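PDB 4WUT: ABC transporter substrate binding protein (Ribose) from Agrobacterium vitis, which binds a sugar, here beta-D-fucopyranose, and probably serves as the periplasmic solute-binding component of a bacterial ABC transporter for carbohydrates. Local coordinates for residues A[28-32]-A[71-75]; A[68-72]-A[90-96]; A[110-116]-A[124-130]. All blocks are in the same frame, centred on the assembly; numbering follows the deposited sequence.

Contact 1: A[28-32]-A[71-75]; sequences VIVKT and QVNMV. With FCB (beta-D-fucopyranose), chain E.
A chi1 of -161° swings CG of Gln71 away from its own backbone nitrogen, and the extended chain then carries the amide from helix 68-80 to the end of strand 25-29, where it meets Val30. On the strand, Ile29 extends its CG1 branch (chi2 170°), which brings CD1 up to Met74 and Val75 while CG2 turns to the glutamine. NE2 of Gln71 donates to Val30 O over 3.1 Å, standing above the carbonyl plane at a C=O...N angle of 92° and not on a lone pair. CG2 of Ile29 packs against Gln71 CG at 3.8 Å, and its CD1 lies 3.9 Å from Val75 CG2 and 3.8 Å from O of selenomethionine Met74. The CB of Lys31 points away from the helix, and its extended chain lets NZ donate to O3 of the fucose at 2.8 Å. The same NZ also bonds Ser115 OG. Helix 68-80 here packs on the parallel part of the sheet of a periplasmic binding protein domain, beside the sugar pocket. One buried amide thus bridges the ends of strands 25-29 and 85-88: OE1 takes Ser91 N, while NE2 is shared between Ala89 O and, less favourably, Val30 O, directly before the sugar-binding Lys31.

Contact 2: A[68-72]-A[90-96]; sequences IADQV and PSDPDAL
Ile68 meets the loop with both branches: CD1 comes to 3.5 Å from Ser91 CB, while CG2 leans on Ala95 CB at 3.6 Å and on Asp92 CB. One turn further along the helix, CG2 of Val72 lies 3.5 Å from Ala95 O and 3.9 Å from Leu96 CD2, the Val72 and Leu96 side chains running past each other in opposite directions. Between these apolar patches, OE1 of Gln71 accepts the backbone N-H of Ser91 at 2.8 Å, with an N-H...O angle of 160° and the donor tilted 25° from the carbonyl plane. Leu96 packs its CG against that same oxygen at 3.5 Å, placing hydrocarbon beside a buried acceptor. In the next shell, Asp92 shapes the loop. With chi1 at -172° its carboxylate turns back over the following residues, and OD2 takes Asp94 N at 3.0 Å from above the carboxylate plane and Ala95 N at 2.9 Å on the anti lone pair. The first bond makes an Asx turn, and the second, an Asx motif, holds Ala95. The loop leads from strand 85-88 into helix 97-105, so the contact joins the start of helix 68-80 to the link between the next strand and helix.

Contact 3: A[110-116]-A[124-130]; sequences VVIIDSM and YYQAFLA. With FCB (beta-D-fucopyranose), chain E.
Tyr125 meets the start of strand 110-113: its CB packs 3.9 Å from Val110 CG1, and CG1 of Ile112 sits over one face of its ring, 3.9 Å from the centroid, in a CH-pi contact. A chi1 of 62°, with CG between the backbone N and the carbonyl carbon, turns the ring to this position. Gln126 then grips Val110 twice. Its backbone N donates to Val110 O, and its side chain, bent at chi2, brings OE1 to 3.0 Å from Val110 N. From Ala127 onward the two strands run parallel. Ala127 O accepts from Ile112 N at 2.9 Å, but Ala127 N is buried without a partner. Phe128 pairs with Ile112; its CD1 reaches Ile112 CG2 at 3.5 Å, its edge lies near Ile112 O, and CZ approaches CB of selenomethionine Met116. On the other face of the sheet, Leu129 presses CD1 tightly against Val111 CG1 at 3.4 Å. The backbone of Leu129 donates to Ile112 O and accepts from Asp114 N. Beyond the last bridge, Ile113 with Leu129, Ala130 sets its CB against Asp114 O. Asp114 OD1 and OD2 accept from O2 and O3 of the fucose, at 2.6 Å and a very short 2.5 Å, while Ser115 OG donates to OD2. The strands are neighbours in the parallel part of the sheet of the periplasmic binding protein domain, with strand 85-88 bonded to Val111 and Ile113 and strand 290-298 to Phe128; helix 267-282 covers Val111 and Leu129, and helix 97-105 lies against Val110 and Tyr124.

Contacts 1 and 2 share Gln71 and Val72 of helix 68-80, and their centres are about 7 Å apart. They also touch elsewhere, Lys31 CG lying 3.3 Å from Ser91 OG. Contact 3 lies about 14 Å, centre to centre, from each of the others. It meets contact 2 through Pro90, whose CD packs 3.6 Å from Ile112 CG2, and contact 1 at the sugar, where Lys31 NZ lies 2.8 Å from Ser115 OG. Contacts 1 and 3 both reach O3 of the fucose, through Lys31 and Asp114, whereas contact 2 stands behind them, the side chain of Ser91 about 8 Å from the ligand. Glu65, Arg169, Ser165, Asn219 and Asp245 also bond the sugar.

Contact 1: A[28-32]-A[71-75]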
ATOM      1  N   VAL A  28       4.576   9.611 -13.780  1.00 12.99           N
ATOM      2  CA  VAL A  28       4.196   8.725 -12.698  1.00 14.68           C
ATOM      3  C   VAL A  28       4.845   9.237 -11.422  1.00 13.28           C
ATOM      4  O   VAL A  28       6.077   9.377 -11.354  1.00 14.25           O
ATOM      5  CB  VAL A  28       4.641   7.288 -12.971  1.00 17.46           C
ATOM      6  CG1 VAL A  28       4.167   6.375 -11.853  1.00 14.59           C
ATOM      7  CG2 VAL A  28       4.121   6.823 -14.323  1.00 17.08           C
ATOM      8  N   ILE A  29       4.005   9.537 -10.441  1.00 10.42           N
ATOM      9  CA  ILE A  29       4.443  10.131  -9.189  1.00  9.80           C
ATOM     10  C   ILE A  29       3.954   9.280  -8.027  1.00 13.35           C
ATOM     11  O   ILE A  29       2.737   9.114  -7.813  1.00 11.06           O
ATOM     12  CB  ILE A  29       3.943  11.598  -9.057  1.00  9.94           C
ATOM     13  CG1 ILE A  29       4.525  12.455 -10.177  1.00 11.46           C
ATOM     14  CG2 ILE A  29       4.305  12.170  -7.667  1.00 11.79           C
ATOM     15  CD1 ILE A  29       3.913  13.847 -10.283  1.00 12.76           C
ATOM     16  N   VAL A  30       4.899   8.701  -7.294  1.00 12.18           N
ATOM     17  CA  VAL A  30       4.570   7.783  -6.223  1.00 11.16           C
ATOM     18  C   VAL A  30       5.059   8.296  -4.878  1.00  8.42           C
ATOM     19  O   VAL A  30       5.666   9.365  -4.811  1.00 10.49           O
ATOM     20  CB  VAL A  30       5.125   6.364  -6.498  1.00 12.64           C
ATOM     21  CG1 VAL A  30       4.462   5.765  -7.754  1.00 16.17           C
ATOM     22  CG2 VAL A  30       6.625   6.367  -6.623  1.00 13.59           C
ATOM     23  N   LYS A  31       4.783   7.571  -3.791  1.00 10.94           N
ATOM     24  CA  LYS A  31       5.065   8.113  -2.474  1.00  9.67           C
ATOM     25  C   LYS A  31       6.551   8.170  -2.121  1.00  8.44           C
ATOM     26  O   LYS A  31       6.957   8.998  -1.333  1.00 11.41           O
ATOM     27  CB  LYS A  31       4.342   7.341  -1.382  1.00 10.80           C
ATOM     28  CG  LYS A  31       2.808   7.288  -1.519  1.00 10.02           C
ATOM     29  CD  LYS A  31       2.215   6.570  -0.320  1.00  8.37           C
ATOM     30  CE  LYS A  31       0.735   6.254  -0.461  1.00  9.76           C
ATOM     31  NZ  LYS A  31       0.261   5.560   0.756  1.00 11.98           N
ATOM     32  N   THR A  32       7.325   7.243  -2.690  1.00 11.59           N
ATOM     33  CA  THR A  32       8.773   7.247  -2.549  1.00  9.82           C
ATOM     34  C   THR A  32       9.316   6.301  -3.603  1.00 15.12           C
ATOM     35  O   THR A  32       8.626   5.383  -4.030  1.00 15.14           O
ATOM     36  CB  THR A  32       9.242   6.777  -1.162  1.00 15.22           C
ATOM     37  OG1 THR A  32      10.668   6.890  -1.090  1.00 19.12           O
ATOM     38  CG2 THR A  32       8.824   5.329  -0.874  1.00 16.63           C
ATOM     39  N   GLN A  71       5.911  15.847  -2.336  1.00  8.35           N
ATOM     40  CA  GLN A  71       5.093  15.245  -3.377  1.00  8.03           C
ATOM     41  C   GLN A  71       4.168  16.273  -4.030  1.00  9.14           C
ATOM     42  O   GLN A  71       3.979  16.246  -5.241  1.00 10.12           O
ATOM     43  CB  GLN A  71       4.294  14.032  -2.877  1.00  7.49           C
ATOM     44  CG  GLN A  71       3.851  13.167  -4.043  1.00  8.01           C
ATOM     45  CD  GLN A  71       2.791  12.160  -3.688  1.00  8.21           C
ATOM     46  OE1 GLN A  71       1.749  12.494  -3.113  1.00  8.92           O
ATOM     47  NE2 GLN A  71       3.030  10.920  -4.073  1.00  9.49           N
ATOM     48  N   VAL A  72       3.588  17.162  -3.228  1.00  9.14           N
ATOM     49  CA  VAL A  72       2.776  18.240  -3.768  1.00  8.90           C
ATOM     50  C   VAL A  72       3.594  19.036  -4.793  1.00  9.62           C
ATOM     51  O   VAL A  72       3.152  19.324  -5.892  1.00  9.65           O
ATOM     52  CB  VAL A  72       2.298  19.177  -2.654  1.00  9.66           C
ATOM     53  CG1 VAL A  72       1.719  20.473  -3.219  1.00 11.12           C
ATOM     54  CG2 VAL A  72       1.257  18.473  -1.740  1.00  9.19           C
ATOM     55  N   ASN A  73       4.804  19.408  -4.410  1.00 10.07           N
ATOM     56  CA  ASN A  73       5.683  20.134  -5.312  1.00 10.14           C
ATOM     57  C   ASN A  73       5.897  19.398  -6.656  1.00 10.32           C
ATOM     58  O   ASN A  73       5.868  20.019  -7.734  1.00 11.29           O
ATOM     59  CB  ASN A  73       6.997  20.424  -4.576  1.00 11.10           C
ATOM     60  CG  ASN A  73       8.022  21.079  -5.450  1.00 17.07           C
ATOM     61  OD1 ASN A  73       8.821  20.404  -6.104  1.00 17.84           O
ATOM     62  ND2 ASN A  73       8.032  22.405  -5.450  1.00 18.07           N
HETATM   63  N   MSE A  74       6.086  18.082  -6.599  1.00 10.06           N
HETATM   64  CA  MSE A  74       6.249  17.280  -7.809  1.00 10.75           C
HETATM   65  C   MSE A  74       5.039  17.323  -8.723  1.00 10.17           C
HETATM   66  O   MSE A  74       5.178  17.436  -9.934  1.00 12.71           O
HETATM   67  CB  MSE A  74       6.559  15.833  -7.474  1.00 15.93           C
HETATM   68  CG  MSE A  74       7.937  15.665  -6.964  1.00 13.78           C
HETATM   69 SE   MSE A  74       8.330  13.765  -6.679  1.00 26.30          SE
HETATM   70  CE  MSE A  74      10.177  13.988  -6.102  1.00 23.19           C
ATOM     71  N   VAL A  75       3.848  17.197  -8.147  1.00  9.74           N
ATOM     72  CA  VAL A  75       2.650  17.241  -8.961  1.00 10.19           C
ATOM     73  C   VAL A  75       2.453  18.657  -9.568  1.00 10.70           C
ATOM     74  O   VAL A  75       2.171  18.812 -10.770  1.00 11.27           O
ATOM     75  CB  VAL A  75       1.422  16.832  -8.130  1.00  9.53           C
ATOM     76  CG1 VAL A  75       0.163  16.986  -8.952  1.00 10.06           C
ATOM     77  CG2 VAL A  75       1.563  15.411  -7.594  1.00 10.93           C
TER
HETATM   78  C1  FCB E 404       1.726  -0.536   0.340  1.00  6.39           C
HETATM   79  C2  FCB E 404       0.736   0.619   0.415  1.00 12.22           C
HETATM   80  C3  FCB E 404       1.263   1.808  -0.181  1.00 13.19           C
HETATM   81  C4  FCB E 404       2.653   2.152   0.418  1.00 13.17           C
HETATM   82  C5  FCB E 404       3.495   0.854   0.276  1.00 12.00           C
HETATM   83  C6  FCB E 404       4.939   1.022   0.833  1.00 13.06           C
HETATM   84  O1  FCB E 404       1.256  -1.474   1.186  1.00 10.01           O
HETATM   85  O2  FCB E 404      -0.438   0.195  -0.331  1.00 11.33           O
HETATM   86  O3  FCB E 404       0.307   2.865   0.089  1.00 13.33           O
HETATM   87  O4  FCB E 404       2.542   2.600   1.792  1.00 15.67           O
HETATM   88  O5  FCB E 404       2.930  -0.155   0.991  1.00 14.30           O

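Contact 2: A[68-72]-A[90-96]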
ATOM      1  N   ILE A  68       5.205  14.887   2.374  1.00  9.92           N
ATOM      2  CA  ILE A  68       3.989  15.244   1.669  1.00  8.58           C
ATOM      3  C   ILE A  68       4.169  16.502   0.823  1.00  7.73           C
ATOM      4  O   ILE A  68       3.783  16.539  -0.359  1.00  9.97           O
ATOM      5  CB  ILE A  68       2.817  15.484   2.651  1.00 11.45           C
ATOM      6  CG1 ILE A  68       2.702  14.374   3.685  1.00 23.38           C
ATOM      7  CG2 ILE A  68       1.532  15.639   1.911  1.00  9.96           C
ATOM      8  CD1 ILE A  68       2.605  13.042   3.081  1.00 11.27           C
ATOM      9  N   ALA A  69       4.759  17.516   1.418  1.00  8.26           N
ATOM     10  CA  ALA A  69       4.974  18.764   0.696  1.00 10.24           C
ATOM     11  C   ALA A  69       5.839  18.534  -0.540  1.00  8.92           C
ATOM     12  O   ALA A  69       5.627  19.147  -1.589  1.00 11.35           O
ATOM     13  CB  ALA A  69       5.605  19.794   1.590  1.00 11.02           C
ATOM     14  N   ASP A  70       6.826  17.654  -0.415  1.00  9.04           N
ATOM     15  CA  ASP A  70       7.677  17.346  -1.552  1.00  9.45           C
ATOM     16  C   ASP A  70       6.876  16.713  -2.675  1.00  8.97           C
ATOM     17  O   ASP A  70       7.139  16.975  -3.848  1.00 12.10           O
ATOM     18  CB  ASP A  70       8.823  16.421  -1.137  1.00 11.41           C
ATOM     19  CG  ASP A  70       9.938  17.148  -0.415  1.00 20.79           C
ATOM     20  OD1 ASP A  70       9.983  18.403  -0.443  1.00 19.13           O
ATOM     21  OD2 ASP A  70      10.802  16.455   0.166  1.00 21.85           O
ATOM     22  N   GLN A  71       5.911  15.847  -2.336  1.00  8.35           N
ATOM     23  CA  GLN A  71       5.093  15.245  -3.377  1.00  8.03           C
ATOM     24  C   GLN A  71       4.168  16.273  -4.030  1.00  9.14           C
ATOM     25  O   GLN A  71       3.979  16.246  -5.241  1.00 10.12           O
ATOM     26  CB  GLN A  71       4.294  14.032  -2.877  1.00  7.49           C
ATOM     27  CG  GLN A  71       3.851  13.167  -4.043  1.00  8.01           C
ATOM     28  CD  GLN A  71       2.791  12.160  -3.688  1.00  8.21           C
ATOM     29  OE1 GLN A  71       1.749  12.494  -3.113  1.00  8.92           O
ATOM     30  NE2 GLN A  71       3.030  10.920  -4.073  1.00  9.49           N
ATOM     31  N   VAL A  72       3.588  17.162  -3.228  1.00  9.14           N
ATOM     32  CA  VAL A  72       2.776  18.240  -3.768  1.00  8.90           C
ATOM     33  C   VAL A  72       3.594  19.036  -4.793  1.00  9.62           C
ATOM     34  O   VAL A  72       3.152  19.324  -5.892  1.00  9.65           O
ATOM     35  CB  VAL A  72       2.298  19.177  -2.654  1.00  9.66           C
ATOM     36  CG1 VAL A  72       1.719  20.473  -3.219  1.00 11.12           C
ATOM     37  CG2 VAL A  72       1.257  18.473  -1.740  1.00  9.19           C
ATOM     38  N   PRO A  90      -1.166   9.270  -4.213  1.00  8.46           N
ATOM     39  CA  PRO A  90      -1.035  10.451  -3.350  1.00  7.49           C
ATOM     40  C   PRO A  90      -0.626  10.071  -1.947  1.00  7.53           C
ATOM     41  O   PRO A  90      -1.200   9.149  -1.365  1.00  8.89           O
ATOM     42  CB  PRO A  90      -2.441  11.061  -3.351  1.00  7.94           C
ATOM     43  CG  PRO A  90      -3.323   9.929  -3.681  1.00  9.22           C
ATOM     44  CD  PRO A  90      -2.561   9.063  -4.636  1.00  9.47           C
ATOM     45  N   SER A  91       0.347  10.795  -1.382  1.00  7.96           N
ATOM     46  CA  SER A  91       0.844  10.489  -0.050  1.00  9.06           C
ATOM     47  C   SER A  91      -0.112  10.937   1.063  1.00  8.64           C
ATOM     48  O   SER A  91       0.039  10.513   2.218  1.00  8.26           O
ATOM     49  CB  SER A  91       2.215  11.106   0.150  1.00  9.95           C
ATOM     50  OG  SER A  91       3.119  10.538  -0.783  1.00 11.00           O
ATOM     51  N   ASP A  92      -1.080  11.776   0.706  1.00  7.86           N
ATOM     52  CA  ASP A  92      -2.100  12.246   1.642  1.00  6.67           C
ATOM     53  C   ASP A  92      -3.389  12.492   0.854  1.00  6.33           C
ATOM     54  O   ASP A  92      -3.321  12.981  -0.278  1.00  9.45           O
ATOM     55  CB  ASP A  92      -1.671  13.541   2.346  1.00  8.71           C
ATOM     56  CG  ASP A  92      -2.634  13.928   3.467  1.00  8.05           C
ATOM     57  OD1 ASP A  92      -2.475  13.356   4.562  1.00  9.37           O
ATOM     58  OD2 ASP A  92      -3.557  14.763   3.248  1.00  8.11           O
ATOM     59  N   PRO A  93      -4.561  12.121   1.410  1.00  7.17           N
ATOM     60  CA  PRO A  93      -5.778  12.262   0.617  1.00  7.16           C
ATOM     61  C   PRO A  93      -6.304  13.684   0.504  1.00  9.67           C
ATOM     62  O   PRO A  93      -7.103  13.947  -0.386  1.00 11.55           O
ATOM     63  CB  PRO A  93      -6.780  11.360   1.354  1.00  9.93           C
ATOM     64  CG  PRO A  93      -6.288  11.250   2.735  1.00 12.33           C
ATOM     65  CD  PRO A  93      -4.788  11.370   2.657  1.00  7.03           C
ATOM     66  N   ASP A  94      -5.834  14.563   1.366  1.00  8.37           N
ATOM     67  CA  ASP A  94      -6.266  15.950   1.378  1.00  9.26           C
ATOM     68  C   ASP A  94      -5.216  16.923   0.832  1.00  7.76           C
ATOM     69  O   ASP A  94      -5.542  17.821   0.042  1.00  9.42           O
ATOM     70  CB  ASP A  94      -6.670  16.330   2.801  1.00 11.24           C
ATOM     71  CG  ASP A  94      -7.848  15.524   3.292  1.00 15.09           C
ATOM     72  OD1 ASP A  94      -8.946  15.708   2.736  1.00 20.55           O
ATOM     73  OD2 ASP A  94      -7.675  14.704   4.226  1.00 12.87           O
ATOM     74  N   ALA A  95      -3.970  16.766   1.258  1.00  9.52           N
ATOM     75  CA  ALA A  95      -2.933  17.703   0.865  1.00  9.50           C
ATOM     76  C   ALA A  95      -2.704  17.731  -0.629  1.00  9.16           C
ATOM     77  O   ALA A  95      -2.227  18.750  -1.146  1.00  8.76           O
ATOM     78  CB  ALA A  95      -1.635  17.389   1.577  1.00  9.71           C
ATOM     79  N   LEU A  96      -3.000  16.630  -1.323  1.00  7.50           N
ATOM     80  CA  LEU A  96      -2.757  16.561  -2.764  1.00  9.50           C
ATOM     81  C   LEU A  96      -3.932  17.066  -3.622  1.00  9.02           C
ATOM     82  O   LEU A  96      -3.795  17.232  -4.835  1.00  9.83           O
ATOM     83  CB  LEU A  96      -2.425  15.125  -3.184  1.00  7.86           C
ATOM     84  CG  LEU A  96      -0.951  14.696  -3.028  1.00  7.50           C
ATOM     85  CD1 LEU A  96      -0.096  15.431  -4.071  1.00  8.32           C
ATOM     86  CD2 LEU A  96      -0.404  14.898  -1.627  1.00  7.86           C
TER

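Contact 3: A[110-116]-A[124-130]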
ATOM      1  N   VAL A 110      -5.769  12.660 -14.993  1.00 13.03           N
ATOM      2  CA  VAL A 110      -5.144  12.149 -13.788  1.00 12.95           C
ATOM      3  C   VAL A 110      -5.804  10.816 -13.425  1.00 14.22           C
ATOM      4  O   VAL A 110      -7.026  10.699 -13.389  1.00 14.19           O
ATOM      5  CB  VAL A 110      -5.293  13.123 -12.607  1.00 13.16           C
ATOM      6  CG1 VAL A 110      -4.778  12.488 -11.327  1.00 12.76           C
ATOM      7  CG2 VAL A 110      -4.546  14.445 -12.876  1.00 15.21           C
ATOM      8  N   VAL A 111      -4.985   9.801 -13.188  1.00 11.52           N
ATOM      9  CA  VAL A 111      -5.471   8.548 -12.638  1.00 11.44           C
ATOM     10  C   VAL A 111      -4.763   8.362 -11.296  1.00 10.21           C
ATOM     11  O   VAL A 111      -3.566   8.616 -11.181  1.00 12.71           O
ATOM     12  CB  VAL A 111      -5.192   7.396 -13.599  1.00 11.65           C
ATOM     13  CG1 VAL A 111      -5.433   6.049 -12.929  1.00 15.38           C
ATOM     14  CG2 VAL A 111      -6.047   7.556 -14.843  1.00 13.63           C
ATOM     15  N   ILE A 112      -5.538   7.980 -10.283  1.00 10.02           N
ATOM     16  CA  ILE A 112      -5.049   7.737  -8.931  1.00  9.25           C
ATOM     17  C   ILE A 112      -4.851   6.248  -8.696  1.00 10.17           C
ATOM     18  O   ILE A 112      -5.725   5.427  -9.049  1.00 12.14           O
ATOM     19  CB  ILE A 112      -6.030   8.306  -7.885  1.00  8.94           C
ATOM     20  CG1 ILE A 112      -6.281   9.803  -8.148  1.00 10.32           C
ATOM     21  CG2 ILE A 112      -5.548   8.057  -6.473  1.00 10.56           C
ATOM     22  CD1 ILE A 112      -5.084  10.695  -7.970  1.00 11.50           C
ATOM     23  N   ILE A 113      -3.693   5.888  -8.145  1.00 10.03           N
ATOM     24  CA  ILE A 113      -3.435   4.507  -7.772  1.00  9.27           C
ATOM     25  C   ILE A 113      -3.146   4.367  -6.285  1.00  8.59           C
ATOM     26  O   ILE A 113      -2.654   5.313  -5.642  1.00  9.29           O
ATOM     27  CB  ILE A 113      -2.296   3.887  -8.595  1.00 11.98           C
ATOM     28  CG1 ILE A 113      -1.041   4.759  -8.508  1.00 10.50           C
ATOM     29  CG2 ILE A 113      -2.739   3.664 -10.033  1.00 12.74           C
ATOM     30  CD1 ILE A 113       0.216   4.044  -8.934  1.00 14.04           C
ATOM     31  N   ASP A 114      -3.539   3.215  -5.747  1.00  9.22           N
ATOM     32  CA  ASP A 114      -3.102   2.720  -4.442  1.00 10.48           C
ATOM     33  C   ASP A 114      -3.765   3.369  -3.234  1.00 10.74           C
ATOM     34  O   ASP A 114      -4.299   2.679  -2.361  1.00 11.26           O
ATOM     35  CB  ASP A 114      -1.585   2.814  -4.287  1.00 10.87           C
ATOM     36  CG  ASP A 114      -1.141   2.414  -2.916  1.00 11.51           C
ATOM     37  OD1 ASP A 114      -1.137   1.193  -2.626  1.00 12.65           O
ATOM     38  OD2 ASP A 114      -0.826   3.305  -2.082  1.00 11.47           O
ATOM     39  N   SER A 115      -3.719   4.697  -3.175  1.00  9.38           N
ATOM     40  CA  SER A 115      -4.147   5.438  -1.997  1.00 11.08           C
ATOM     41  C   SER A 115      -5.161   6.477  -2.437  1.00 11.53           C
ATOM     42  O   SER A 115      -4.915   7.253  -3.360  1.00 10.37           O
ATOM     43  CB  SER A 115      -2.958   6.147  -1.360  1.00 10.54           C
ATOM     44  OG  SER A 115      -2.192   5.255  -0.599  1.00 16.82           O
HETATM   45  N   MSE A 116      -6.315   6.474  -1.792  1.00 11.42           N
HETATM   46  CA  MSE A 116      -7.397   7.364  -2.165  1.00 12.24           C
HETATM   47  C   MSE A 116      -7.087   8.843  -1.982  1.00 12.54           C
HETATM   48  O   MSE A 116      -6.215   9.242  -1.187  1.00 12.55           O
HETATM   49  CB  MSE A 116      -8.653   7.034  -1.340  1.00 13.73           C
HETATM   50  CG  MSE A 116      -8.430   6.991   0.138  1.00 14.50           C
HETATM   51 SE   MSE A 116     -10.096   7.059   1.174  1.00 30.83          SE
HETATM   52  CE  MSE A 116     -10.681   8.889   0.770  1.00 28.15           C
ATOM     53  N   TYR A 124     -11.958  15.679 -10.209  1.00 17.32           N
ATOM     54  CA  TYR A 124     -10.693  16.116 -10.762  1.00 18.57           C
ATOM     55  C   TYR A 124      -9.820  15.003 -11.332  1.00 20.42           C
ATOM     56  O   TYR A 124      -8.779  15.290 -11.900  1.00 17.06           O
ATOM     57  CB  TYR A 124      -9.894  16.863  -9.684  1.00 17.11           C
ATOM     58  CG  TYR A 124     -10.635  17.995  -9.028  1.00 21.75           C
ATOM     59  CD1 TYR A 124     -11.371  18.901  -9.777  1.00 22.00           C
ATOM     60  CD2 TYR A 124     -10.597  18.157  -7.646  1.00 24.52           C
ATOM     61  CE1 TYR A 124     -12.050  19.941  -9.166  1.00 24.57           C
ATOM     62  CE2 TYR A 124     -11.270  19.182  -7.029  1.00 25.78           C
ATOM     63  CZ  TYR A 124     -11.980  20.073  -7.787  1.00 22.87           C
ATOM     64  OH  TYR A 124     -12.658  21.099  -7.176  1.00 30.43           O
ATOM     65  N   TYR A 125     -10.223  13.745 -11.164  1.00 16.26           N
ATOM     66  CA  TYR A 125      -9.479  12.619 -11.729  1.00 13.86           C
ATOM     67  C   TYR A 125     -10.454  11.625 -12.313  1.00 15.19           C
ATOM     68  O   TYR A 125     -11.652  11.651 -11.981  1.00 15.57           O
ATOM     69  CB  TYR A 125      -8.604  11.931 -10.669  1.00 15.05           C
ATOM     70  CG  TYR A 125      -9.368  11.327  -9.497  1.00 13.60           C
ATOM     71  CD1 TYR A 125      -9.705  12.104  -8.400  1.00 14.44           C
ATOM     72  CD2 TYR A 125      -9.704   9.994  -9.482  1.00 21.07           C
ATOM     73  CE1 TYR A 125     -10.382  11.577  -7.332  1.00 17.44           C
ATOM     74  CE2 TYR A 125     -10.392   9.444  -8.414  1.00 23.70           C
ATOM     75  CZ  TYR A 125     -10.710  10.235  -7.328  1.00 18.88           C
ATOM     76  OH  TYR A 125     -11.400   9.680  -6.270  1.00 21.48           O
ATOM     77  N   GLN A 126      -9.959  10.754 -13.189  1.00 13.32           N
ATOM     78  CA  GLN A 126     -10.862   9.954 -14.001  1.00 14.24           C
ATOM     79  C   GLN A 126     -10.910   8.465 -13.677  1.00 14.13           C
ATOM     80  O   GLN A 126     -11.806   7.779 -14.134  1.00 18.31           O
ATOM     81  CB  GLN A 126     -10.593  10.158 -15.497  1.00 15.15           C
ATOM     82  CG  GLN A 126     -10.829  11.563 -15.973  1.00 16.02           C
ATOM     83  CD  GLN A 126      -9.673  12.486 -15.673  1.00 17.03           C
ATOM     84  OE1 GLN A 126      -8.529  12.140 -15.929  1.00 17.02           O
ATOM     85  NE2 GLN A 126      -9.957  13.658 -15.111  1.00 16.82           N
ATOM     86  N   ALA A 127      -9.945   7.964 -12.920  1.00 14.47           N
ATOM     87  CA  ALA A 127     -10.015   6.591 -12.451  1.00 13.55           C
ATOM     88  C   ALA A 127      -9.194   6.435 -11.178  1.00 12.46           C
ATOM     89  O   ALA A 127      -8.297   7.214 -10.912  1.00 14.02           O
ATOM     90  CB  ALA A 127      -9.543   5.615 -13.541  1.00 13.48           C
ATOM     91  N   PHE A 128      -9.558   5.409 -10.412  1.00 12.10           N
ATOM     92  CA  PHE A 128      -8.883   5.049  -9.181  1.00 12.71           C
ATOM     93  C   PHE A 128      -8.706   3.541  -9.153  1.00 11.45           C
ATOM     94  O   PHE A 128      -9.698   2.799  -9.124  1.00 14.38           O
ATOM     95  CB  PHE A 128      -9.710   5.516  -7.975  1.00 12.22           C
ATOM     96  CG  PHE A 128      -9.136   5.118  -6.644  1.00 11.85           C
ATOM     97  CD1 PHE A 128      -7.813   5.327  -6.345  1.00 13.83           C
ATOM     98  CD2 PHE A 128      -9.953   4.562  -5.679  1.00 18.43           C
ATOM     99  CE1 PHE A 128      -7.301   4.962  -5.112  1.00 12.22           C
ATOM    100  CE2 PHE A 128      -9.450   4.187  -4.447  1.00 18.33           C
ATOM    101  CZ  PHE A 128      -8.131   4.392  -4.157  1.00 17.25           C
ATOM    102  N   LEU A 129      -7.435   3.120  -9.180  1.00 14.73           N
ATOM    103  CA  LEU A 129      -7.068   1.702  -9.191  1.00 12.79           C
ATOM    104  C   LEU A 129      -6.369   1.369  -7.892  1.00 10.81           C
ATOM    105  O   LEU A 129      -5.340   1.960  -7.576  1.00 11.78           O
ATOM    106  CB  LEU A 129      -6.087   1.396 -10.328  1.00 14.68           C
ATOM    107  CG  LEU A 129      -6.500   1.543 -11.786  1.00 17.41           C
ATOM    108  CD1 LEU A 129      -6.616   2.994 -12.188  1.00 24.57           C
ATOM    109  CD2 LEU A 129      -5.497   0.835 -12.680  1.00 26.77           C
ATOM    110  N   ALA A 130      -6.910   0.443  -7.131  1.00 10.67           N
ATOM    111  CA  ALA A 130      -6.373   0.153  -5.813  1.00 10.73           C
ATOM    112  C   ALA A 130      -6.955  -1.127  -5.248  1.00 12.38           C
ATOM    113  O   ALA A 130      -7.997  -1.638  -5.706  1.00 12.63           O
ATOM    114  CB  ALA A 130      -6.657   1.327  -4.851  1.00 12.42           C
TER
HETATM  115  C1  FCB E 404       1.726  -0.536   0.340  1.00  6.39           C
HETATM  116  C2  FCB E 404       0.736   0.619   0.415  1.00 12.22           C
HETATM  117  C3  FCB E 404       1.263   1.808  -0.181  1.00 13.19           C
HETATM  118  C4  FCB E 404       2.653   2.152   0.418  1.00 13.17           C
HETATM  119  C5  FCB E 404       3.495   0.854   0.276  1.00 12.00           C
HETATM  120  C6  FCB E 404       4.939   1.022   0.833  1.00 13.06           C
HETATM  121  O1  FCB E 404       1.256  -1.474   1.186  1.00 10.01           O
HETATM  122  O2  FCB E 404      -0.438   0.195  -0.331  1.00 11.33           O
HETATM  123  O3  FCB E 404       0.307   2.865   0.089  1.00 13.33           O
HETATM  124  O4  FCB E 404       2.542   2.600   1.792  1.00 15.67           O
HETATM  125  O5  FCB E 404       2.930  -0.155   0.991  1.00 14.30           O